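Local coordinates for putative 4-Hydroxy-2-oxoglutarate aldolase / 2-dehydro-3-deoxyphosphogluconate aldolase (Yersinia enterocolitica, PDB 3LM7), which is a putative aldolase of the KDGP aldolase family, whose members belong to the TIM-barrel clan, at residues His94-Phe99 with His219-Ile224; Asp113-Gly118 with Trp189-Gly194. All blocks are in the same frame, centred on the assembly; numbering follows the deposited sequence.

Both contacts lie in the core of one parallel-stranded barrel, their centres about 8 Å apart and each about 4 Å from the centre of the chain. Along the sequence the segments run 94-99, 113-118, 189-194 and 219-224, so contact 2 falls between the two halves of contact 1. Strands 94-95 and 115-120 are neighbours in the sheet, and Val95 N meets Val115 O at 2.7 Å. Glu191 of contact 2, on strand 189-192, and His219 of contact 1, in the loop after helix 201-211, join through a probable hydrogen bond. Strands and a loop far apart in sequence thus turn polar side chains inward, and these form one linked network through the barrel core.

Contact 1: His94-Phe99 with His219-Ile224; sequences HVNQVF and HIYSSI
Asn96 and His219 mark the nearest approach of the two backbones, yet their CA atoms are still 10.9 Å apart. Segment 94-99 starts on strand 94-95 of the parallel sheet, whereas 219-224 belongs to the loop between helix 201-211 and strand 225-226 and makes a short 3-10 turn at Ser222-Ser223. No hydrogen bond runs directly between them, and side chains must span the gap. Asn96 and His219 run antiparallel past one another, with amide and imidazole planes 68° apart, and Asn96 OD1 comes to 3.4 Å from His219 CE1. In His219, CG is anti to the carbonyl carbon (chi1 -69°), and ND1 shares a short 2.5 Å hydrogen bond with Tyr221 OH. A water continues the link: it accepts from Asn96 ND2 at 3.2 Å and lies 2.9 Å from Tyr221 OH. Asparagine suits this spot because its amide both gives and accepts; OD1 takes bonds from Lys163, its strongest partner, and Asn117, and ND2 gives one to Val70 O. His94 CE1 comes within 4.3 Å of His219 CE1, at the edge of the His219 ring. Each ring is held at both nitrogens, His94 by Ser69 and Glu191, His219 by Tyr221 and Glu191. The contact joins strand 94-95 to a loop across the core, a polar cluster inside a parallel barrel of the TIM-barrel clan.

Contact 2: Asp113-Gly118 with Trp189-Gly194; sequences DTVVNG and WLEPTG
Asn117 and Glu191 lie roughly perpendicular, their amide and carboxylate planes 76° apart. Asn117 ND2 donates to Glu191 OE1 at 2.9 Å in a nearly straight bond, 164° at the hydrogen. The acceptor lies close to the amide plane of Asn117, but the donor comes from above the carboxylate, far out of its plane. CG of Asn117 sits between backbone N and carbonyl carbon, and the second torsion then turns ND2 to OE1; Asn117 CB packs 3.5 Å from Glu191 OE2. These side chains point into a TIM barrel from strands 115-120 and 189-192, which strand 161-164 separates in the sheet; the segment axes come within 8.3 Å and diverge by 63°. Glutamate has the length to reach inward, its chain extended beyond CG, and its buried oxygens are well supplied: OE1 shares the two histidine bonds of contact 1, and OE2 pairs with Ser161. Val115 meets Glu191 head on, CG1 lying 3.6 Å from OE2. Being branched, the valine turns its other methyl, CG2, to the apolar indole, touching Trp189 CZ3 at 3.9 Å, at the ring edge and near its plane. Lys215 and Ser161 also pack on Trp189.

Contact 1: His94-Phe99 with His219-Ile224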
loop_
_atom_site.group_PDB
_atom_site.type_symbol
_atom_site.label_atom_id
_atom_site.label_comp_id
_atom_site.label_asym_id
_atom_site.label_seq_id
_atom_site.Cartn_x
_atom_site.Cartn_y
_atom_site.Cartn_z
ATOM N N HIS A 94 7.464 -16.265 -1.009
ATOM C CA HIS A 94 7.291 -15.808 -2.389
ATOM C C HIS A 94 7.337 -16.973 -3.362
ATOM O O HIS A 94 8.172 -17.901 -3.191
ATOM C CB HIS A 94 8.458 -14.833 -2.754
ATOM C CG HIS A 94 8.280 -14.191 -4.095
ATOM N ND1 HIS A 94 8.836 -14.713 -5.238
ATOM C CD2 HIS A 94 7.591 -13.079 -4.477
ATOM C CE1 HIS A 94 8.541 -13.926 -6.261
ATOM N NE2 HIS A 94 7.774 -12.938 -5.827
ATOM N N VAL A 95 6.490 -16.905 -4.415
ATOM C CA VAL A 95 6.456 -17.974 -5.400
ATOM C C VAL A 95 6.436 -17.322 -6.784
ATOM O O VAL A 95 5.646 -16.395 -6.996
ATOM C CB VAL A 95 5.127 -18.800 -5.255
ATOM C CG1 VAL A 95 4.915 -19.841 -6.423
ATOM C CG2 VAL A 95 5.058 -19.507 -3.827
ATOM N N ASN A 96 7.293 -17.783 -7.697
ATOM C CA ASN A 96 7.247 -17.324 -9.066
ATOM C C ASN A 96 6.285 -18.245 -9.812
ATOM O O ASN A 96 6.494 -19.471 -9.823
ATOM C CB ASN A 96 8.616 -17.442 -9.747
ATOM C CG ASN A 96 9.601 -16.353 -9.269
ATOM O OD1 ASN A 96 9.557 -15.195 -9.724
ATOM N ND2 ASN A 96 10.431 -16.714 -8.310
ATOM N N GLN A 97 5.315 -17.682 -10.534
ATOM C CA GLN A 97 4.470 -18.525 -11.388
ATOM C C GLN A 97 4.289 -17.922 -12.793
ATOM O O GLN A 97 4.450 -16.724 -12.981
ATOM C CB GLN A 97 3.052 -18.782 -10.799
ATOM C CG GLN A 97 2.933 -20.090 -9.941
ATOM C CD GLN A 97 3.203 -21.334 -10.785
ATOM O OE1 GLN A 97 3.362 -21.251 -12.013
ATOM N NE2 GLN A 97 3.376 -22.463 -10.120
ATOM N N VAL A 98 3.882 -18.782 -13.755
ATOM C CA VAL A 98 3.343 -18.310 -15.041
ATOM C C VAL A 98 1.838 -18.057 -14.871
ATOM O O VAL A 98 1.238 -18.482 -13.892
ATOM C CB VAL A 98 3.647 -19.288 -16.195
ATOM C CG1 VAL A 98 5.195 -19.338 -16.359
ATOM C CG2 VAL A 98 3.022 -20.676 -15.982
ATOM N N PHE A 99 1.244 -17.352 -15.821
ATOM C CA PHE A 99 -0.107 -16.819 -15.631
ATOM C C PHE A 99 -1.052 -17.990 -15.308
ATOM O O PHE A 99 -1.960 -17.850 -14.447
ATOM C CB PHE A 99 -0.494 -16.086 -16.952
ATOM C CG PHE A 99 -1.865 -15.462 -16.932
ATOM C CD1 PHE A 99 -2.009 -14.143 -16.549
ATOM C CD2 PHE A 99 -3.012 -16.215 -17.311
ATOM C CE1 PHE A 99 -3.303 -13.523 -16.506
ATOM C CE2 PHE A 99 -4.297 -15.631 -17.257
ATOM C CZ PHE A 99 -4.428 -14.261 -16.885
ATOM N N HIS A 219 13.661 -7.958 -9.676
ATOM C CA HIS A 219 14.485 -9.147 -9.733
ATOM C C HIS A 219 15.801 -8.783 -10.374
ATOM O O HIS A 219 15.784 -8.127 -11.395
ATOM C CB HIS A 219 13.791 -10.221 -10.593
ATOM C CG HIS A 219 12.561 -10.766 -9.951
ATOM N ND1 HIS A 219 12.389 -12.112 -9.729
ATOM C CD2 HIS A 219 11.456 -10.149 -9.457
ATOM C CE1 HIS A 219 11.209 -12.310 -9.151
ATOM N NE2 HIS A 219 10.611 -11.143 -8.997
ATOM N N ILE A 220 16.918 -9.212 -9.769
ATOM C CA ILE A 220 18.249 -8.888 -10.301
ATOM C C ILE A 220 19.103 -10.147 -10.327
ATOM O O ILE A 220 19.399 -10.709 -9.306
ATOM C CB ILE A 220 18.980 -7.778 -9.478
ATOM C CG1 ILE A 220 18.014 -6.643 -9.049
ATOM C CG2 ILE A 220 20.158 -7.239 -10.315
ATOM C CD1 ILE A 220 17.208 -6.951 -7.741
ATOM N N TYR A 221 19.424 -10.607 -11.517
ATOM C CA TYR A 221 19.935 -11.949 -11.724
ATOM C C TYR A 221 21.354 -11.834 -12.321
ATOM O O TYR A 221 22.241 -11.357 -11.643
ATOM C CB TYR A 221 19.004 -12.738 -12.642
ATOM C CG TYR A 221 17.624 -13.041 -12.051
ATOM C CD1 TYR A 221 17.408 -13.124 -10.667
ATOM C CD2 TYR A 221 16.564 -13.298 -12.877
ATOM C CE1 TYR A 221 16.104 -13.399 -10.119
ATOM C CE2 TYR A 221 15.281 -13.640 -12.352
ATOM C CZ TYR A 221 15.079 -13.682 -10.985
ATOM O OH TYR A 221 13.827 -14.040 -10.514
ATOM N N SER A 222 21.556 -12.204 -13.588
ATOM C CA SER A 222 22.937 -12.480 -14.021
ATOM C C SER A 222 23.880 -11.261 -13.924
ATOM O O SER A 222 25.080 -11.450 -13.823
ATOM C CB SER A 222 22.955 -13.058 -15.454
ATOM O OG SER A 222 22.490 -12.068 -16.345
ATOM N N SER A 223 23.356 -10.023 -13.985
ATOM C CA SER A 223 24.191 -8.859 -13.934
ATOM C C SER A 223 24.939 -8.742 -12.564
ATOM O O SER A 223 25.918 -8.020 -12.439
ATOM C CB SER A 223 23.321 -7.618 -14.130
ATOM O OG SER A 223 22.434 -7.549 -13.041
ATOM N N ILE A 224 24.443 -9.433 -11.543
ATOM C CA ILE A 224 25.110 -9.440 -10.199
ATOM C C ILE A 224 25.635 -10.784 -9.766
ATOM O O ILE A 224 25.916 -11.002 -8.573
ATOM C CB ILE A 224 24.203 -8.817 -9.093
ATOM C CG1 ILE A 224 22.908 -9.606 -8.890
ATOM C CG2 ILE A 224 23.924 -7.299 -9.398
ATOM C CD1 ILE A 224 22.129 -9.209 -7.702
HETATM O O HOH W 1 13.270 -15.370 -8.048
#

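Contact 2: Asp113-Gly118 with Trp189-Gly194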
loop_
_atom_site.group_PDB
_atom_site.type_symbol
_atom_site.label_atom_id
_atom_site.label_comp_id
_atom_site.label_asym_id
_atom_site.label_seq_id
_atom_site.Cartn_x
_atom_site.Cartn_y
_atom_site.Cartn_z
ATOM N N ASP A 113 -1.030 -14.974 2.324
ATOM C CA ASP A 113 0.137 -14.161 2.689
ATOM C C ASP A 113 1.288 -14.352 1.758
ATOM O O ASP A 113 1.949 -13.370 1.382
ATOM C CB ASP A 113 0.600 -14.496 4.089
ATOM C CG ASP A 113 -0.472 -14.152 5.135
ATOM O OD1 ASP A 113 -1.148 -13.140 4.963
ATOM O OD2 ASP A 113 -0.609 -14.909 6.081
ATOM N N THR A 114 1.594 -15.603 1.428
ATOM C CA THR A 114 2.724 -15.838 0.510
ATOM C C THR A 114 2.447 -15.051 -0.778
ATOM O O THR A 114 1.318 -15.105 -1.332
ATOM C CB THR A 114 2.808 -17.313 0.171
ATOM O OG1 THR A 114 3.182 -18.024 1.337
ATOM C CG2 THR A 114 3.901 -17.587 -0.885
ATOM N N VAL A 115 3.458 -14.337 -1.272
ATOM C CA VAL A 115 3.308 -13.597 -2.537
ATOM C C VAL A 115 3.440 -14.528 -3.728
ATOM O O VAL A 115 4.438 -15.226 -3.840
ATOM C CB VAL A 115 4.422 -12.458 -2.638
ATOM C CG1 VAL A 115 4.393 -11.793 -4.036
ATOM C CG2 VAL A 115 4.108 -11.387 -1.550
ATOM N N VAL A 116 2.430 -14.534 -4.616
ATOM C CA VAL A 116 2.467 -15.322 -5.822
ATOM C C VAL A 116 2.406 -14.379 -7.019
ATOM O O VAL A 116 1.372 -13.665 -7.239
ATOM C CB VAL A 116 1.207 -16.240 -5.897
ATOM C CG1 VAL A 116 1.257 -17.085 -7.197
ATOM C CG2 VAL A 116 1.244 -17.162 -4.631
ATOM N N ASN A 117 3.517 -14.304 -7.776
ATOM C CA ASN A 117 3.491 -13.453 -8.964
ATOM C C ASN A 117 2.922 -14.223 -10.176
ATOM O O ASN A 117 2.761 -15.484 -10.154
ATOM C CB ASN A 117 4.899 -12.836 -9.235
ATOM C CG ASN A 117 5.944 -13.856 -9.712
ATOM O OD1 ASN A 117 5.639 -14.786 -10.437
ATOM N ND2 ASN A 117 7.214 -13.608 -9.368
ATOM N N GLY A 118 2.615 -13.493 -11.239
ATOM C CA GLY A 118 2.098 -14.154 -12.429
ATOM C C GLY A 118 2.847 -13.504 -13.599
ATOM O O GLY A 118 2.806 -12.297 -13.758
ATOM N N TRP A 189 0.578 -5.278 -7.091
ATOM C CA TRP A 189 2.031 -5.181 -6.897
ATOM C C TRP A 189 2.773 -5.544 -8.151
ATOM O O TRP A 189 2.212 -6.139 -9.081
ATOM C CB TRP A 189 2.437 -6.093 -5.724
ATOM C CG TRP A 189 1.623 -5.761 -4.460
ATOM C CD1 TRP A 189 0.936 -4.567 -4.164
ATOM C CD2 TRP A 189 1.440 -6.617 -3.338
ATOM N NE1 TRP A 189 0.315 -4.688 -2.947
ATOM C CE2 TRP A 189 0.618 -5.916 -2.401
ATOM C CE3 TRP A 189 1.926 -7.911 -3.004
ATOM C CZ2 TRP A 189 0.236 -6.480 -1.159
ATOM C CZ3 TRP A 189 1.491 -8.504 -1.745
ATOM C CH2 TRP A 189 0.658 -7.759 -0.858
ATOM N N LEU A 190 4.065 -5.199 -8.201
ATOM C CA LEU A 190 4.787 -5.316 -9.456
ATOM C C LEU A 190 6.219 -5.818 -9.264
ATOM O O LEU A 190 6.939 -5.342 -8.348
ATOM C CB LEU A 190 4.839 -3.911 -10.108
ATOM C CG LEU A 190 5.482 -3.753 -11.521
ATOM C CD1 LEU A 190 4.918 -4.771 -12.540
ATOM C CD2 LEU A 190 5.213 -2.296 -12.040
ATOM N N GLU A 191 6.647 -6.744 -10.148
ATOM C CA GLU A 191 7.967 -7.337 -10.055
ATOM C C GLU A 191 8.668 -7.193 -11.396
ATOM O O GLU A 191 8.576 -8.094 -12.264
ATOM C CB GLU A 191 7.844 -8.829 -9.641
ATOM C CG GLU A 191 6.872 -9.035 -8.450
ATOM C CD GLU A 191 7.020 -10.375 -7.787
ATOM O OE1 GLU A 191 8.016 -11.085 -8.083
ATOM O OE2 GLU A 191 6.229 -10.665 -6.881
ATOM N N PRO A 192 9.344 -6.047 -11.621
ATOM C CA PRO A 192 10.056 -5.911 -12.902
ATOM C C PRO A 192 11.214 -6.892 -12.995
ATOM O O PRO A 192 11.953 -7.091 -12.003
ATOM C CB PRO A 192 10.602 -4.470 -12.872
ATOM C CG PRO A 192 10.643 -4.118 -11.408
ATOM C CD PRO A 192 9.529 -4.874 -10.737
ATOM N N THR A 193 11.369 -7.544 -14.149
ATOM C CA THR A 193 12.357 -8.647 -14.228
ATOM C C THR A 193 12.902 -8.647 -15.660
ATOM O O THR A 193 12.112 -8.584 -16.643
ATOM C CB THR A 193 11.723 -10.051 -14.031
ATOM O OG1 THR A 193 10.983 -10.132 -12.805
ATOM C CG2 THR A 193 12.753 -11.172 -14.008
ATOM N N GLY A 194 14.234 -8.809 -15.769
ATOM C CA GLY A 194 14.882 -9.035 -17.055
ATOM C C GLY A 194 15.770 -7.887 -17.443
ATOM O O GLY A 194 15.290 -6.807 -17.769
#